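Local coordinates for Alr4995 protein (Nostoc sp., PDB 6LRF) that acts as a bifunctional enzyme with arginine dihydrolase activity, probably in its GME-family portion, and ornithine cyclodeaminase activity, probably in its C-terminal portion, at residues T58-K61 with D65-F68; S83-L86 with G92-P95; T250-F255 with K263-R268. All coordinates share one frame; numbering follows the deposited sequence.

Contact 1: residues T58-K61 with D65-F68; sequences TPQK and DLVF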
loop_
_atom_site.group_PDB
_atom_site.type_symbol
_atom_site.label_atom_id
_atom_site.label_comp_id
_atom_site.label_asym_id
_atom_site.label_seq_id
_atom_site.Cartn_x
_atom_site.Cartn_y
_atom_site.Cartn_z
ATOM N N THR B 58 60.440 -13.821 13.242
ATOM C CA THR B 58 60.395 -14.103 14.675
ATOM C C THR B 58 59.131 -13.537 15.312
ATOM O O THR B 58 58.955 -12.316 15.357
ATOM C CB THR B 58 61.604 -13.522 15.399
ATOM O OG1 THR B 58 62.799 -14.057 14.823
ATOM C CG2 THR B 58 61.542 -13.871 16.866
ATOM N N PRO B 59 58.250 -14.421 15.812
ATOM C CA PRO B 59 56.992 -13.983 16.435
ATOM C C PRO B 59 57.233 -13.044 17.608
ATOM O O PRO B 59 58.266 -13.120 18.264
ATOM C CB PRO B 59 56.339 -15.295 16.897
ATOM C CG PRO B 59 57.436 -16.313 16.884
ATOM C CD PRO B 59 58.390 -15.887 15.817
ATOM N N GLN B 60 56.291 -12.145 17.848
ATOM C CA GLN B 60 56.437 -11.155 18.900
ATOM C C GLN B 60 55.177 -11.123 19.766
ATOM O O GLN B 60 54.058 -11.116 19.243
ATOM C CB GLN B 60 56.715 -9.776 18.299
ATOM C CG GLN B 60 57.915 -9.733 17.347
ATOM C CD GLN B 60 59.247 -9.843 18.067
ATOM O OE1 GLN B 60 59.400 -9.351 19.187
ATOM N NE2 GLN B 60 60.223 -10.480 17.425
ATOM N N LYS B 61 55.361 -11.125 21.084
ATOM C CA LYS B 61 54.239 -11.000 22.008
ATOM C C LYS B 61 53.535 -9.671 21.771
ATOM O O LYS B 61 54.193 -8.630 21.648
ATOM C CB LYS B 61 54.705 -11.088 23.466
ATOM C CG LYS B 61 54.923 -12.500 24.023
ATOM C CD LYS B 61 54.261 -12.642 25.411
ATOM C CE LYS B 61 54.921 -13.692 26.324
ATOM N NZ LYS B 61 55.552 -14.840 25.615
ATOM N N ASP B 65 48.647 -10.839 14.974
ATOM C CA ASP B 65 48.341 -10.951 13.556
ATOM C C ASP B 65 49.618 -10.925 12.723
ATOM O O ASP B 65 49.571 -10.954 11.492
ATOM C CB ASP B 65 47.375 -9.846 13.128
ATOM C CG ASP B 65 45.969 -10.057 13.686
ATOM O OD1 ASP B 65 45.430 -11.182 13.548
ATOM O OD2 ASP B 65 45.413 -9.104 14.275
ATOM N N LEU B 66 50.760 -10.920 13.404
ATOM C CA LEU B 66 52.043 -11.060 12.729
ATOM C C LEU B 66 52.100 -12.369 11.924
ATOM O O LEU B 66 52.890 -12.500 10.991
ATOM C CB LEU B 66 53.186 -10.992 13.742
ATOM C CG LEU B 66 54.553 -10.621 13.171
ATOM C CD1 LEU B 66 54.631 -9.125 12.954
ATOM C CD2 LEU B 66 55.690 -11.102 14.071
ATOM N N VAL B 67 51.240 -13.328 12.262
ATOM C CA VAL B 67 51.156 -14.573 11.508
ATOM C C VAL B 67 50.654 -14.341 10.078
ATOM O O VAL B 67 50.825 -15.187 9.201
ATOM C CB VAL B 67 50.219 -15.588 12.197
ATOM C CG1 VAL B 67 50.812 -16.048 13.517
ATOM C CG2 VAL B 67 48.833 -14.974 12.413
ATOM N N PHE B 68 50.028 -13.194 9.849
ATOM C CA PHE B 68 49.462 -12.891 8.537
ATOM C C PHE B 68 50.481 -12.130 7.691
ATOM O O PHE B 68 50.335 -10.932 7.407
ATOM C CB PHE B 68 48.155 -12.118 8.697
ATOM C CG PHE B 68 47.033 -12.959 9.272
ATOM C CD1 PHE B 68 46.825 -14.261 8.812
ATOM C CD2 PHE B 68 46.213 -12.464 10.282
ATOM C CE1 PHE B 68 45.804 -15.049 9.337
ATOM C CE2 PHE B 68 45.182 -13.239 10.815
ATOM C CZ PHE B 68 44.975 -14.530 10.346
#
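The packing across this contact rests on CD2 of L66. L66 points its side chain at the 58-61 backbone. CD2 of L66 lies 3.7 Å from O of T58 and 3.9 Å from CA of P59. A chi1 of -159° swings the branch away from the backbone N of L66 and toward the 58-61 chain. Q60 meets the same methyl through its stem, with Q60 CG 4.2 Å from L66 CD2. The amide of Q60 then leads away from the leucine.

No hydrogen bond crosses between the segments. Locally, NE2 of Q60 donates to O of T58 at 3.0 Å, reaching that oxygen from above the carbonyl plane. A bend at chi2 (-72°) folds the amide back to it. Replacing Q60 by an alanine would probably leave the T58 carbonyl without this donor and the L66 methyl with less cover. In 65-68, N of F68 bonds to O of D65 at 2.8 Å and closes the turn.

This is plain loop-to-loop packing in the GME-family portion. Both segments belong to the loop between strands 53-56 and 73-76. Helix 93-103 lies against it, with F97 touching L66 and Y96 touching Q60.

Contact 2: residues S83-L86 with G92-P95; sequences SRFL and GEEP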
loop_
_atom_site.group_PDB
_atom_site.type_symbol
_atom_site.label_atom_id
_atom_site.label_comp_id
_atom_site.label_asym_id
_atom_site.label_seq_id
_atom_site.Cartn_x
_atom_site.Cartn_y
_atom_site.Cartn_z
ATOM N N SER B 83 53.960 -2.582 3.939
ATOM C CA SER B 83 52.614 -2.229 4.359
ATOM C C SER B 83 52.606 -1.089 5.364
ATOM O O SER B 83 53.467 -1.009 6.253
ATOM C CB SER B 83 51.897 -3.434 4.955
ATOM O OG SER B 83 51.551 -4.350 3.926
ATOM N N ARG B 84 51.639 -0.194 5.189
ATOM C CA ARG B 84 51.257 0.748 6.224
ATOM C C ARG B 84 49.822 0.395 6.659
ATOM O O ARG B 84 48.870 0.589 5.894
ATOM C CB ARG B 84 51.358 2.190 5.720
ATOM C CG ARG B 84 50.925 3.262 6.740
ATOM C CD ARG B 84 51.580 3.069 8.105
ATOM N NE ARG B 84 51.213 4.119 9.061
ATOM C CZ ARG B 84 51.609 4.155 10.334
ATOM N NH1 ARG B 84 51.225 5.152 11.125
ATOM N NH2 ARG B 84 52.389 3.194 10.821
ATOM N N PHE B 85 49.666 -0.160 7.860
ATOM C CA PHE B 85 48.352 -0.677 8.269
ATOM C C PHE B 85 47.413 0.468 8.649
ATOM O O PHE B 85 47.845 1.487 9.178
ATOM C CB PHE B 85 48.470 -1.674 9.439
ATOM C CG PHE B 85 49.123 -2.982 9.064
ATOM C CD1 PHE B 85 48.375 -4.019 8.523
ATOM C CD2 PHE B 85 50.492 -3.171 9.242
ATOM C CE1 PHE B 85 48.968 -5.236 8.177
ATOM C CE2 PHE B 85 51.103 -4.380 8.895
ATOM C CZ PHE B 85 50.340 -5.418 8.360
ATOM N N LEU B 86 46.130 0.287 8.347
ATOM C CA LEU B 86 45.094 1.242 8.721
ATOM C C LEU B 86 44.915 1.284 10.237
ATOM O O LEU B 86 44.964 2.342 10.842
ATOM C CB LEU B 86 43.769 0.873 8.045
ATOM C CG LEU B 86 42.512 1.639 8.467
ATOM C CD1 LEU B 86 42.627 3.092 8.063
ATOM C CD2 LEU B 86 41.290 0.998 7.830
ATOM N N GLY B 92 52.173 -2.038 14.830
ATOM C CA GLY B 92 53.394 -2.397 15.528
ATOM C C GLY B 92 54.096 -3.576 14.873
ATOM O O GLY B 92 55.250 -3.881 15.185
ATOM N N GLU B 93 53.394 -4.255 13.973
ATOM C CA GLU B 93 54.004 -5.324 13.197
ATOM C C GLU B 93 55.042 -4.756 12.234
ATOM O O GLU B 93 55.982 -5.456 11.841
ATOM C CB GLU B 93 52.953 -6.108 12.412
ATOM C CG GLU B 93 51.819 -6.688 13.241
ATOM C CD GLU B 93 50.778 -7.443 12.398
ATOM O OE1 GLU B 93 51.061 -7.806 11.228
ATOM O OE2 GLU B 93 49.658 -7.661 12.909
ATOM N N GLU B 94 54.878 -3.484 11.870
ATOM C CA GLU B 94 55.657 -2.875 10.791
ATOM C C GLU B 94 57.176 -2.885 10.986
ATOM O O GLU B 94 57.906 -3.239 10.045
ATOM C CB GLU B 94 55.167 -1.447 10.549
ATOM C CG GLU B 94 53.771 -1.433 9.961
ATOM C CD GLU B 94 53.146 -0.044 9.899
ATOM O OE1 GLU B 94 53.875 0.968 9.999
ATOM O OE2 GLU B 94 51.913 0.031 9.744
ATOM N N PRO B 95 57.672 -2.501 12.184
ATOM C CA PRO B 95 59.118 -2.635 12.387
ATOM C C PRO B 95 59.652 -4.055 12.164
ATOM O O PRO B 95 60.708 -4.206 11.547
ATOM C CB PRO B 95 59.294 -2.217 13.849
ATOM C CG PRO B 95 58.207 -1.239 14.062
ATOM C CD PRO B 95 57.036 -1.809 13.323
HETATM O O HOH W 1 54.792 1.267 6.983
#
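The carboxylate of E94 meets both R84 and the backbone of F85. NH2 of R84 donates to OE1 of E94 at 2.8 Å, which makes a salt bridge. The oxygen sits at the guanidinium edge, nearly in its plane, and is met on its syn side. The two planes are steeply turned, 68° apart. The other oxygen takes a second bond: N of F85 donates to OE2 of E94 at 2.9 Å in a nearly straight line (169°). That donor arrives on the anti side, tilted from the carboxylate plane. Each oxygen thus has its own donor, which should fix the rotation of the group. A water donates to O of S83 at 2.7 Å and only weakly to OE1 of E94.

The ring of F85 runs alongside the E94 side chain and is nearly coplanar with the carboxylate. CD2 of F85 lies 3.5 Å from OE2 of E94, which sits at the ring edge. On one face the ring carries CB of S83. E93 comes in obliquely, with OE1 of E93 3.8 Å from CZ of F85. E94 is extended beyond CG (chi2 171°), which lets it span the gap from helix to loop.

The second shell holds these groups in place. NE of R84 bonds to O of K113, and OG of S83 bonds to O of N71. E93 forms a salt bridge through OE2 with NE of R90.

The contact ties the loop after strand 79-82 to the early part of helix 93-103, with the short helix 88-91 between them in the chain. It lies in the GME-family portion, and such a loop-to-helix tie is consistent with the alpha/beta propeller of that family.

Contact 3: residues T250-F255 with K263-R268; sequences TPLTEF and KCLTLR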
loop_
_atom_site.group_PDB
_atom_site.type_symbol
_atom_site.label_atom_id
_atom_site.label_comp_id
_atom_site.label_asym_id
_atom_site.label_seq_id
_atom_site.Cartn_x
_atom_site.Cartn_y
_atom_site.Cartn_z
ATOM N N THR B 250 43.713 -28.404 3.806
ATOM C CA THR B 250 44.246 -28.505 5.164
ATOM C C THR B 250 43.423 -27.569 6.041
ATOM O O THR B 250 43.274 -26.385 5.727
ATOM C CB THR B 250 45.775 -28.156 5.261
ATOM O OG1 THR B 250 46.181 -28.107 6.639
ATOM C CG2 THR B 250 46.101 -26.815 4.583
ATOM N N PRO B 251 42.861 -28.102 7.135
ATOM C CA PRO B 251 41.996 -27.282 7.986
ATOM C C PRO B 251 42.747 -26.089 8.566
ATOM O O PRO B 251 43.868 -26.258 9.061
ATOM C CB PRO B 251 41.557 -28.256 9.089
ATOM C CG PRO B 251 42.620 -29.282 9.134
ATOM C CD PRO B 251 43.098 -29.437 7.710
ATOM N N LEU B 252 42.134 -24.905 8.477
ATOM C CA LEU B 252 42.702 -23.662 9.000
ATOM C C LEU B 252 41.616 -22.853 9.690
ATOM O O LEU B 252 41.664 -21.622 9.711
ATOM C CB LEU B 252 43.339 -22.831 7.879
ATOM C CG LEU B 252 44.597 -23.378 7.204
ATOM C CD1 LEU B 252 44.781 -22.750 5.831
ATOM C CD2 LEU B 252 45.829 -23.136 8.073
ATOM N N THR B 253 40.637 -23.555 10.255
ATOM C CA THR B 253 39.462 -22.914 10.854
ATOM C C THR B 253 39.806 -21.969 12.006
ATOM O O THR B 253 39.089 -21.002 12.252
ATOM C CB THR B 253 38.447 -23.970 11.371
ATOM O OG1 THR B 253 39.063 -24.790 12.377
ATOM C CG2 THR B 253 37.945 -24.852 10.217
ATOM N N GLU B 254 40.904 -22.242 12.704
ATOM C CA GLU B 254 41.310 -21.397 13.827
ATOM C C GLU B 254 41.792 -20.024 13.357
ATOM O O GLU B 254 41.821 -19.062 14.127
ATOM C CB GLU B 254 42.408 -22.085 14.644
ATOM C CG GLU B 254 42.380 -21.751 16.122
ATOM C CD GLU B 254 41.062 -22.137 16.785
ATOM O OE1 GLU B 254 40.395 -23.087 16.307
ATOM O OE2 GLU B 254 40.693 -21.484 17.788
ATOM N N PHE B 255 42.181 -19.926 12.091
ATOM C CA PHE B 255 42.640 -18.642 11.584
ATOM C C PHE B 255 41.511 -17.950 10.845
ATOM O O PHE B 255 41.524 -16.724 10.702
ATOM C CB PHE B 255 43.878 -18.811 10.700
ATOM C CG PHE B 255 45.086 -19.256 11.465
ATOM C CD1 PHE B 255 45.828 -18.342 12.202
ATOM C CD2 PHE B 255 45.457 -20.596 11.485
ATOM C CE1 PHE B 255 46.944 -18.755 12.932
ATOM C CE2 PHE B 255 46.565 -21.011 12.215
ATOM C CZ PHE B 255 47.308 -20.086 12.937
ATOM N N LYS B 263 46.454 -18.350 2.105
ATOM C CA LYS B 263 47.183 -17.288 1.422
ATOM C C LYS B 263 47.588 -16.163 2.394
ATOM O O LYS B 263 48.668 -15.589 2.256
ATOM C CB LYS B 263 46.334 -16.734 0.266
ATOM C CG LYS B 263 46.962 -15.603 -0.555
ATOM C CD LYS B 263 48.071 -16.097 -1.483
ATOM C CE LYS B 263 48.159 -15.239 -2.749
ATOM N NZ LYS B 263 47.271 -15.756 -3.826
ATOM N N CYS B 264 46.733 -15.864 3.378
ATOM C CA CYS B 264 47.010 -14.803 4.350
ATOM C C CYS B 264 48.216 -15.131 5.213
ATOM O O CYS B 264 48.930 -14.235 5.658
ATOM C CB CYS B 264 45.801 -14.558 5.262
ATOM S SG CYS B 264 44.482 -13.559 4.536
ATOM N N LEU B 265 48.426 -16.425 5.448
ATOM C CA LEU B 265 49.482 -16.901 6.336
ATOM C C LEU B 265 50.853 -16.983 5.644
ATOM O O LEU B 265 51.854 -17.319 6.281
ATOM C CB LEU B 265 49.087 -18.272 6.904
ATOM C CG LEU B 265 47.974 -18.205 7.960
ATOM C CD1 LEU B 265 47.430 -19.600 8.294
ATOM C CD2 LEU B 265 48.473 -17.491 9.212
ATOM N N THR B 266 50.884 -16.655 4.352
ATOM C CA THR B 266 52.080 -16.781 3.523
ATOM C C THR B 266 52.365 -15.505 2.726
ATOM O O THR B 266 51.456 -14.751 2.381
ATOM C CB THR B 266 51.966 -17.950 2.490
ATOM O OG1 THR B 266 51.040 -17.593 1.447
ATOM C CG2 THR B 266 51.524 -19.255 3.150
ATOM N N LEU B 267 53.636 -15.286 2.413
ATOM C CA LEU B 267 54.026 -14.246 1.475
ATOM C C LEU B 267 55.082 -14.818 0.533
ATOM O O LEU B 267 56.130 -15.290 0.981
ATOM C CB LEU B 267 54.552 -13.023 2.222
ATOM C CG LEU B 267 55.071 -11.864 1.377
ATOM C CD1 LEU B 267 53.967 -11.259 0.523
ATOM C CD2 LEU B 267 55.690 -10.819 2.271
ATOM N N ARG B 268 54.803 -14.812 -0.765
ATOM C CA ARG B 268 55.794 -15.259 -1.736
ATOM C C ARG B 268 56.865 -14.182 -1.922
ATOM O O ARG B 268 56.572 -13.078 -2.381
ATOM C CB ARG B 268 55.127 -15.597 -3.069
ATOM C CG ARG B 268 56.099 -15.945 -4.184
ATOM C CD ARG B 268 55.438 -16.791 -5.266
ATOM N NE ARG B 268 56.353 -17.048 -6.380
ATOM C CZ ARG B 268 56.206 -18.045 -7.248
ATOM N NH1 ARG B 268 55.182 -18.879 -7.123
ATOM N NH2 ARG B 268 57.085 -18.215 -8.227
#
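CD1 of L265 touches both the F255 ring and L252. It sits over one face of the ring in a CH-pi contact. CD1 of L265 is 4.1 Å from the F255 ring centroid and 20° off the normal, offset toward the CG-CD2 bond of the ring. CD2 of L265 is 4.1 Å from CD1 of F255. The two side chains cross at about a right angle. Chi1 of -73° and chi2 of 169° in L265 together bring its CD1 over the face.

The aliphatic contact is smaller. CD2 of L252 lies 3.9 Å from CD1 of L265, and the two leucines slide past each other in opposite directions.

This packing joins L252, just before the short, weakly bonded helix 253-256, and F255 on it, to the chain leading into strand 267-268. The family suggests that this portion is the alpha/beta propeller of GME enzymes. L44 of helix 34-49 also touches L265. The F255 ring meets Y15 as well, with the planes at about 40°.

No hydrogen bond crosses between the segments. N of F255 bonds to O of L252 at 3.0 Å, and N of T266 bonds to O of K263 at 3.2 Å. N of L252 is held by OD1 of N230.

Overall arrangement
All three contacts lie in the GME-family portion of the chain, on the same side of its centre. Contact 1 is partly buried and nearest the surface. Contacts 2 and 3 are buried. Their chemistry differs. Contact 2 is polar, built on a salt bridge and a backbone bond. Contact 1 sets a methyl against backbone, contact 3 is wholly apolar, and neither has a hydrogen bond across. Segment 65-68 links them. D65 and L66 pack on E93 of contact 2, and V67 and F68 pack on L265 of contact 3. Helix 93-103 supplies a segment of contact 2 and also covers contact 1. Contacts 2 and 3 do not touch; their nearest atoms are about 8 Å apart.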